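Local coordinates for protein Cj0977 (Campylobacter jejuni, PDB 3BNV) that is of unknown function but is a hot-dog-fold virulence protein regulated by sigma28, the flagellar sigma factor, although it is not itself a flagellar component, at residues A23-C28 / A78-N83; R121-V126 / I139-T144. One frame throughout, in Å; residues are numbered along the deposited sequence.

Contact 1 of 2, residues A23-C28 / A78-N83; sequences AELLTC and AQASIN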
ATOM      1  N   ALA A  23      -1.416 -22.183  -9.372  1.00 37.75           N
ATOM      2  CA  ALA A  23      -0.406 -23.197  -9.699  1.00 37.31           C
ATOM      3  C   ALA A  23       0.855 -22.626 -10.341  1.00 36.93           C
ATOM      4  O   ALA A  23       1.865 -23.293 -10.371  1.00 36.97           O
ATOM      5  CB  ALA A  23      -1.002 -24.279 -10.586  1.00 37.20           C
ATOM      6  N   GLU A  24       0.796 -21.397 -10.847  1.00 36.86           N
ATOM      7  CA  GLU A  24       1.952 -20.773 -11.508  1.00 36.90           C
ATOM      8  C   GLU A  24       2.627 -19.674 -10.687  1.00 36.41           C
ATOM      9  O   GLU A  24       3.772 -19.326 -10.945  1.00 36.36           O
ATOM     10  CB  GLU A  24       1.549 -20.165 -12.858  1.00 37.28           C
ATOM     11  CG  GLU A  24       1.570 -21.118 -14.043  1.00 38.89           C
ATOM     12  CD  GLU A  24       0.581 -20.699 -15.135  1.00 41.31           C
ATOM     13  OE1 GLU A  24       0.814 -19.653 -15.775  1.00 42.59           O
ATOM     14  OE2 GLU A  24      -0.428 -21.412 -15.350  1.00 41.32           O
ATOM     15  N   LEU A  25       1.910 -19.102  -9.727  1.00 36.06           N
ATOM     16  CA  LEU A  25       2.413 -17.937  -9.017  1.00 35.41           C
ATOM     17  C   LEU A  25       3.524 -18.330  -8.047  1.00 35.10           C
ATOM     18  O   LEU A  25       3.313 -19.127  -7.137  1.00 34.96           O
ATOM     19  CB  LEU A  25       1.266 -17.241  -8.280  1.00 36.01           C
ATOM     20  CG  LEU A  25       1.093 -15.738  -8.472  1.00 35.59           C
ATOM     21  CD1 LEU A  25       2.334 -15.057  -8.047  1.00 36.35           C
ATOM     22  CD2 LEU A  25       0.865 -15.443  -9.930  1.00 36.53           C
ATOM     23  N   LEU A  26       4.711 -17.770  -8.255  1.00 34.76           N
ATOM     24  CA  LEU A  26       5.851 -18.022  -7.373  1.00 34.41           C
ATOM     25  C   LEU A  26       6.016 -16.895  -6.361  1.00 34.43           C
ATOM     26  O   LEU A  26       6.642 -17.080  -5.318  1.00 34.82           O
ATOM     27  CB  LEU A  26       7.151 -18.202  -8.178  1.00 33.94           C
ATOM     28  CG  LEU A  26       7.362 -19.485  -9.000  1.00 33.04           C
ATOM     29  CD1 LEU A  26       8.498 -19.359 -10.007  1.00 30.93           C
ATOM     30  CD2 LEU A  26       7.609 -20.670  -8.088  1.00 33.40           C
ATOM     31  N   THR A  27       5.450 -15.734  -6.672  1.00 34.07           N
ATOM     32  CA  THR A  27       5.655 -14.534  -5.867  1.00 34.09           C
ATOM     33  C   THR A  27       4.633 -14.395  -4.755  1.00 33.95           C
ATOM     34  O   THR A  27       3.485 -14.750  -4.924  1.00 34.52           O
ATOM     35  CB  THR A  27       5.595 -13.259  -6.748  1.00 34.21           C
ATOM     36  OG1 THR A  27       6.043 -12.114  -6.007  1.00 34.17           O
ATOM     37  CG2 THR A  27       4.196 -13.011  -7.212  1.00 33.95           C
ATOM     38  N   CYS A  28       5.044 -13.870  -3.613  1.00 33.66           N
ATOM     39  CA  CYS A  28       4.105 -13.603  -2.517  1.00 33.75           C
ATOM     40  C   CYS A  28       3.164 -14.771  -2.207  1.00 33.31           C
ATOM     41  O   CYS A  28       1.950 -14.592  -2.105  1.00 33.37           O
ATOM     42  CB  CYS A  28       3.307 -12.325  -2.808  1.00 33.62           C
ATOM     43  SG  CYS A  28       4.376 -10.887  -3.182  1.00 37.25           S
ATOM     44  N   ALA A  78       1.911  -6.062  -9.896  1.00 32.01           N
ATOM     45  CA  ALA A  78       3.241  -5.775 -10.455  1.00 32.30           C
ATOM     46  C   ALA A  78       4.185  -6.948 -10.254  1.00 32.63           C
ATOM     47  O   ALA A  78       4.866  -7.385 -11.182  1.00 32.71           O
ATOM     48  CB  ALA A  78       3.858  -4.544  -9.821  1.00 32.08           C
ATOM     49  N   GLN A  79       4.261  -7.452  -9.030  1.00 32.74           N
ATOM     50  CA  GLN A  79       5.132  -8.582  -8.794  1.00 32.87           C
ATOM     51  C   GLN A  79       4.665  -9.801  -9.555  1.00 32.76           C
ATOM     52  O   GLN A  79       5.479 -10.555 -10.043  1.00 33.22           O
ATOM     53  CB  GLN A  79       5.260  -8.898  -7.315  1.00 33.02           C
ATOM     54  CG  GLN A  79       5.917  -7.795  -6.506  1.00 34.31           C
ATOM     55  CD  GLN A  79       6.459  -8.318  -5.209  1.00 36.96           C
ATOM     56  OE1 GLN A  79       7.424  -9.069  -5.206  1.00 40.71           O
ATOM     57  NE2 GLN A  79       5.839  -7.956  -4.102  1.00 36.36           N
ATOM     58  N   ALA A  80       3.358  -9.993  -9.704  1.00 32.77           N
ATOM     59  CA  ALA A  80       2.896 -11.152 -10.453  1.00 32.39           C
ATOM     60  C   ALA A  80       3.299 -11.092 -11.927  1.00 32.46           C
ATOM     61  O   ALA A  80       3.458 -12.124 -12.566  1.00 32.71           O
ATOM     62  CB  ALA A  80       1.439 -11.307 -10.322  1.00 32.76           C
ATOM     63  N   SER A  81       3.477  -9.889 -12.456  1.00 32.36           N
ATOM     64  CA  SER A  81       3.851  -9.714 -13.856  1.00 32.38           C
ATOM     65  C   SER A  81       5.268 -10.185 -14.136  1.00 32.57           C
ATOM     66  O   SER A  81       5.606 -10.462 -15.266  1.00 32.99           O
ATOM     67  CB  SER A  81       3.736  -8.250 -14.266  1.00 32.11           C
ATOM     68  OG  SER A  81       4.769  -7.488 -13.675  1.00 31.72           O
ATOM     69  N   ILE A  82       6.102 -10.233 -13.102  1.00 32.60           N
ATOM     70  CA  ILE A  82       7.466 -10.728 -13.216  1.00 32.36           C
ATOM     71  C   ILE A  82       7.534 -12.179 -12.760  1.00 32.46           C
ATOM     72  O   ILE A  82       8.261 -12.980 -13.316  1.00 32.71           O
ATOM     73  CB  ILE A  82       8.390  -9.925 -12.292  1.00 32.68           C
ATOM     74  CG1 ILE A  82       8.345  -8.461 -12.706  1.00 32.06           C
ATOM     75  CG2 ILE A  82       9.832 -10.504 -12.319  1.00 31.92           C
ATOM     76  CD1 ILE A  82       8.352  -8.301 -14.211  1.00 32.10           C
ATOM     77  N   ASN A  83       6.781 -12.501 -11.714  1.00 32.40           N
ATOM     78  CA  ASN A  83       6.646 -13.874 -11.225  1.00 32.29           C
ATOM     79  C   ASN A  83       7.948 -14.587 -10.864  1.00 32.51           C
ATOM     80  O   ASN A  83       8.174 -15.727 -11.256  1.00 32.58           O
ATOM     81  CB  ASN A  83       5.870 -14.759 -12.207  1.00 31.99           C
ATOM     82  CG  ASN A  83       5.329 -16.008 -11.535  1.00 31.33           C
ATOM     83  OD1 ASN A  83       5.165 -16.034 -10.321  1.00 31.40           O
ATOM     84  ND2 ASN A  83       5.043 -17.032 -12.311  1.00 29.57           N
TER
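The carboxamide of Asn83 meets the backbone of 23-28 with its edges: OD1 accepts from Leu26 N and ND2 donates to Glu24 O. Leu25 CA and Leu26 CB lie on opposite sides of its plane, each 3.6 Å from Asn83 OD1. This joins the loop after helix 15-22 to the end of helix 67-82, the long helix that the sheet of the hot-dog fold curves around. Asn83 leaves helical geometry with positive phi (56°), while its N and Ile82 N both still bond Gln79 O. CG stands anti to the backbone N (chi1 -161°), and the amide it carries bridges the peptides on the two sides of Leu25. The Leu26 N to Asn83 OD1 bond is 2.7 Å, nearly straight and on a lone pair in the carbonyl plane. Asn83 ND2 to Glu24 O is 3.0 Å; Glu24 O lies in the amide plane, whereas ND2 stands above the Glu24 carbonyl plane.

The second flat group, the Gln79 amide, is approached over one face. Cys28 SG lies above it, 3.4 Å from Gln79 NE2, and Thr27 OG1 comes over the same face, 3.9 Å from Gln79 CD. Its polar atoms are bonded outside the two segments, OE1 to Ser87 OG and NE2, weakly, to Asn75 OD1. Phe66 of the second subunit packs on both Gln79 and Cys28. Ile42 of strand 38-43 touches Leu25 and Asn83. Near the end of helix 67-82, Ala80 CB is met by the methyl carbon Leu25 CD2 at 4.2 Å.

Contact 2 of 2, residues R121-V126 / I139-T144; sequences RDVKVV and IQVVST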
ATOM      1  N   ARG A 121      13.352  -4.387 -12.799  1.00 33.04           N
ATOM      2  CA  ARG A 121      12.305  -4.244 -13.806  1.00 33.00           C
ATOM      3  C   ARG A 121      11.332  -3.125 -13.461  1.00 33.16           C
ATOM      4  O   ARG A 121      10.955  -2.954 -12.281  1.00 33.04           O
ATOM      5  CB  ARG A 121      11.486  -5.528 -13.867  1.00 32.98           C
ATOM      6  CG  ARG A 121      12.269  -6.797 -13.810  1.00 33.19           C
ATOM      7  CD  ARG A 121      12.965  -7.067 -15.139  1.00 33.09           C
ATOM      8  NE  ARG A 121      12.079  -6.811 -16.262  1.00 33.18           N
ATOM      9  CZ  ARG A 121      11.374  -7.745 -16.892  1.00 33.60           C
ATOM     10  NH1 ARG A 121      11.447  -9.010 -16.523  1.00 33.08           N
ATOM     11  NH2 ARG A 121      10.601  -7.412 -17.909  1.00 33.74           N
ATOM     12  N   ASP A 122      10.901  -2.390 -14.491  1.00 33.34           N
ATOM     13  CA  ASP A 122       9.861  -1.348 -14.336  1.00 33.74           C
ATOM     14  C   ASP A 122       8.518  -1.912 -14.791  1.00 33.26           C
ATOM     15  O   ASP A 122       8.410  -2.478 -15.865  1.00 33.57           O
ATOM     16  CB  ASP A 122      10.224  -0.092 -15.162  1.00 34.13           C
ATOM     17  CG  ASP A 122      11.597   0.482 -14.792  1.00 36.99           C
ATOM     18  OD1 ASP A 122      12.021   0.312 -13.627  1.00 39.49           O
ATOM     19  OD2 ASP A 122      12.264   1.104 -15.660  1.00 39.33           O
ATOM     20  N   VAL A 123       7.495  -1.750 -13.977  1.00 32.98           N
ATOM     21  CA  VAL A 123       6.185  -2.302 -14.289  1.00 33.00           C
ATOM     22  C   VAL A 123       5.122  -1.213 -14.300  1.00 32.95           C
ATOM     23  O   VAL A 123       5.003  -0.431 -13.359  1.00 32.98           O
ATOM     24  CB  VAL A 123       5.810  -3.372 -13.259  1.00 33.63           C
ATOM     25  CG1 VAL A 123       4.397  -3.930 -13.540  1.00 33.68           C
ATOM     26  CG2 VAL A 123       6.857  -4.479 -13.248  1.00 32.82           C
ATOM     27  N   LYS A 124       4.356  -1.161 -15.379  1.00 33.09           N
ATOM     28  CA  LYS A 124       3.314  -0.154 -15.529  1.00 33.19           C
ATOM     29  C   LYS A 124       2.003  -0.799 -15.052  1.00 33.04           C
ATOM     30  O   LYS A 124       1.615  -1.868 -15.537  1.00 33.21           O
ATOM     31  CB  LYS A 124       3.265   0.280 -17.000  1.00 33.39           C
ATOM     32  CG  LYS A 124       3.154   1.759 -17.228  1.00 34.89           C
ATOM     33  CD  LYS A 124       1.906   2.323 -16.485  1.00 38.56           C
ATOM     34  CE  LYS A 124       1.678   3.842 -16.736  1.00 38.63           C
ATOM     35  NZ  LYS A 124       2.372   4.715 -15.723  1.00 39.14           N
ATOM     36  N   VAL A 125       1.364  -0.201 -14.053  1.00 32.58           N
ATOM     37  CA  VAL A 125       0.105  -0.722 -13.532  1.00 32.70           C
ATOM     38  C   VAL A 125      -1.023   0.298 -13.730  1.00 32.74           C
ATOM     39  O   VAL A 125      -0.818   1.506 -13.570  1.00 32.83           O
ATOM     40  CB  VAL A 125       0.188  -1.023 -12.030  1.00 33.16           C
ATOM     41  CG1 VAL A 125      -1.020  -1.834 -11.581  1.00 32.27           C
ATOM     42  CG2 VAL A 125       1.491  -1.753 -11.685  1.00 34.06           C
ATOM     43  N   VAL A 126      -2.209  -0.193 -14.057  1.00 32.36           N
ATOM     44  CA  VAL A 126      -3.337   0.670 -14.336  1.00 32.40           C
ATOM     45  C   VAL A 126      -4.537   0.039 -13.643  1.00 32.46           C
ATOM     46  O   VAL A 126      -4.666  -1.180 -13.651  1.00 32.57           O
ATOM     47  CB  VAL A 126      -3.591   0.740 -15.849  1.00 31.89           C
ATOM     48  CG1 VAL A 126      -4.647  -0.233 -16.237  1.00 31.76           C
ATOM     49  CG2 VAL A 126      -4.030   2.085 -16.242  1.00 33.00           C
ATOM     50  N   ILE A 139       5.949   0.708 -10.942  1.00 33.13           N
ATOM     51  CA  ILE A 139       6.542   0.051  -9.788  1.00 33.06           C
ATOM     52  C   ILE A 139       7.829  -0.665 -10.162  1.00 32.98           C
ATOM     53  O   ILE A 139       7.881  -1.393 -11.141  1.00 33.18           O
ATOM     54  CB  ILE A 139       5.536  -0.920  -9.183  1.00 32.80           C
ATOM     55  CG1 ILE A 139       4.371  -0.123  -8.595  1.00 33.30           C
ATOM     56  CG2 ILE A 139       6.173  -1.748  -8.129  1.00 32.41           C
ATOM     57  CD1 ILE A 139       3.400  -0.977  -7.864  1.00 34.44           C
ATOM     58  N   GLN A 140       8.874  -0.457  -9.384  1.00 32.95           N
ATOM     59  CA  GLN A 140      10.156  -1.057  -9.691  1.00 33.31           C
ATOM     60  C   GLN A 140      10.346  -2.329  -8.874  1.00 32.92           C
ATOM     61  O   GLN A 140      10.398  -2.282  -7.667  1.00 33.01           O
ATOM     62  CB  GLN A 140      11.272  -0.051  -9.419  1.00 33.23           C
ATOM     63  CG  GLN A 140      11.321   1.145 -10.370  1.00 34.11           C
ATOM     64  CD  GLN A 140      12.534   2.044 -10.087  1.00 36.00           C
ATOM     65  OE1 GLN A 140      12.771   2.441  -8.931  1.00 38.89           O
ATOM     66  NE2 GLN A 140      13.319   2.358 -11.137  1.00 37.75           N
ATOM     67  N   VAL A 141      10.427  -3.466  -9.563  1.00 33.02           N
ATOM     68  CA  VAL A 141      10.595  -4.774  -8.939  1.00 32.77           C
ATOM     69  C   VAL A 141      12.028  -5.255  -9.133  1.00 32.73           C
ATOM     70  O   VAL A 141      12.558  -5.156 -10.203  1.00 32.99           O
ATOM     71  CB  VAL A 141       9.689  -5.842  -9.585  1.00 33.07           C
ATOM     72  CG1 VAL A 141       9.791  -7.147  -8.811  1.00 32.66           C
ATOM     73  CG2 VAL A 141       8.222  -5.381  -9.685  1.00 31.78           C
ATOM     74  N   VAL A 142      12.656  -5.773  -8.086  1.00 32.72           N
ATOM     75  CA  VAL A 142      13.972  -6.382  -8.216  1.00 32.41           C
ATOM     76  C   VAL A 142      13.907  -7.813  -7.707  1.00 32.54           C
ATOM     77  O   VAL A 142      13.200  -8.100  -6.722  1.00 32.34           O
ATOM     78  CB  VAL A 142      15.057  -5.643  -7.400  1.00 32.28           C
ATOM     79  CG1 VAL A 142      16.304  -6.444  -7.400  1.00 30.60           C
ATOM     80  CG2 VAL A 142      15.337  -4.257  -7.976  1.00 32.25           C
ATOM     81  N   SER A 143      14.642  -8.713  -8.361  1.00 32.45           N
ATOM     82  CA  SER A 143      14.644 -10.107  -7.923  1.00 32.59           C
ATOM     83  C   SER A 143      16.031 -10.619  -7.585  1.00 32.60           C
ATOM     84  O   SER A 143      17.056 -10.045  -7.971  1.00 32.85           O
ATOM     85  CB  SER A 143      13.938 -11.025  -8.926  1.00 32.24           C
ATOM     86  OG  SER A 143      14.507 -10.931 -10.214  1.00 33.75           O
ATOM     87  N   THR A 144      16.076 -11.682  -6.810  1.00 32.34           N
ATOM     88  CA  THR A 144      17.357 -12.263  -6.512  1.00 32.58           C
ATOM     89  C   THR A 144      17.277 -13.763  -6.753  1.00 32.78           C
ATOM     90  O   THR A 144      16.175 -14.319  -6.903  1.00 32.64           O
ATOM     91  CB  THR A 144      17.814 -11.892  -5.089  1.00 32.69           C
ATOM     92  OG1 THR A 144      16.754 -12.156  -4.159  1.00 33.62           O
ATOM     93  CG2 THR A 144      18.143 -10.403  -5.020  1.00 32.24           C
TER
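Arg121-Val141 and Val123-Ile139 are antiparallel hydrogen-bonded pairs on either side of the non-hydrogen-bonded pair Asp122-Gln140; the segment axes approach to 4.7 Å, with 141° between their N-to-C directions. Each outer pair closes a ring of two backbone bonds, such as Arg121 N to Val141 O at 2.8 Å and Ile139 N to Val123 O at 2.8 Å. Between them, Gln140 CA points its hydrogen at Arg121 O, 3.3 Å away. The strands form the hairpin 120-129/132-143 of the hot-dog sheet.

On the face turned to helix 67-82, Val123 CG2 meets Val141 CG2 at 3.9 Å, the two side chains crossing at a slant; both CG2 branches stand anti to their own carbonyl carbons. Val125 CG2 approaches Ile139 CD1 on the same side. Arg121 bends away at chi2 and chi3, and its NH2 bonds Asn45 OD1 and Leu113 O. On the reverse face, Asp122 and Gln140 run side by side, their end planes 27° apart. Asp122 OD1 lies 3.4 Å from Gln140 CG and receives only a weak bond from Gln140 NE2 (3.5 Å). Pairing therefore rests chiefly on the backbone, with a mainly apolar surface, of Val123, Val125, Ile139 and Val141, for the helix on one side and a loosely joined polar pair on the other.

In the fold
Helix 67-82 ties the contacts together. Contact 1 fastens a loop to the end of this helix, whereas contact 2 belongs to the sheet beneath it; their centres lie about 11 Å apart. They meet directly where Ser81 OG packs 3.6 Å from Val123 CG1 and Ala78 CB lies 4.0 Å from Ile139 CG2. Both are partly buried: contact 1 runs from exposed Glu24 and Leu26 to buried Cys28 and Gln79 near the second subunit, while contact 2 has its buried valines and isoleucine under the helix. Contact 1 pairs a side-chain amide with loop backbone, but contact 2 relies on regular strand pairing, and no other chain of the assembly touches it.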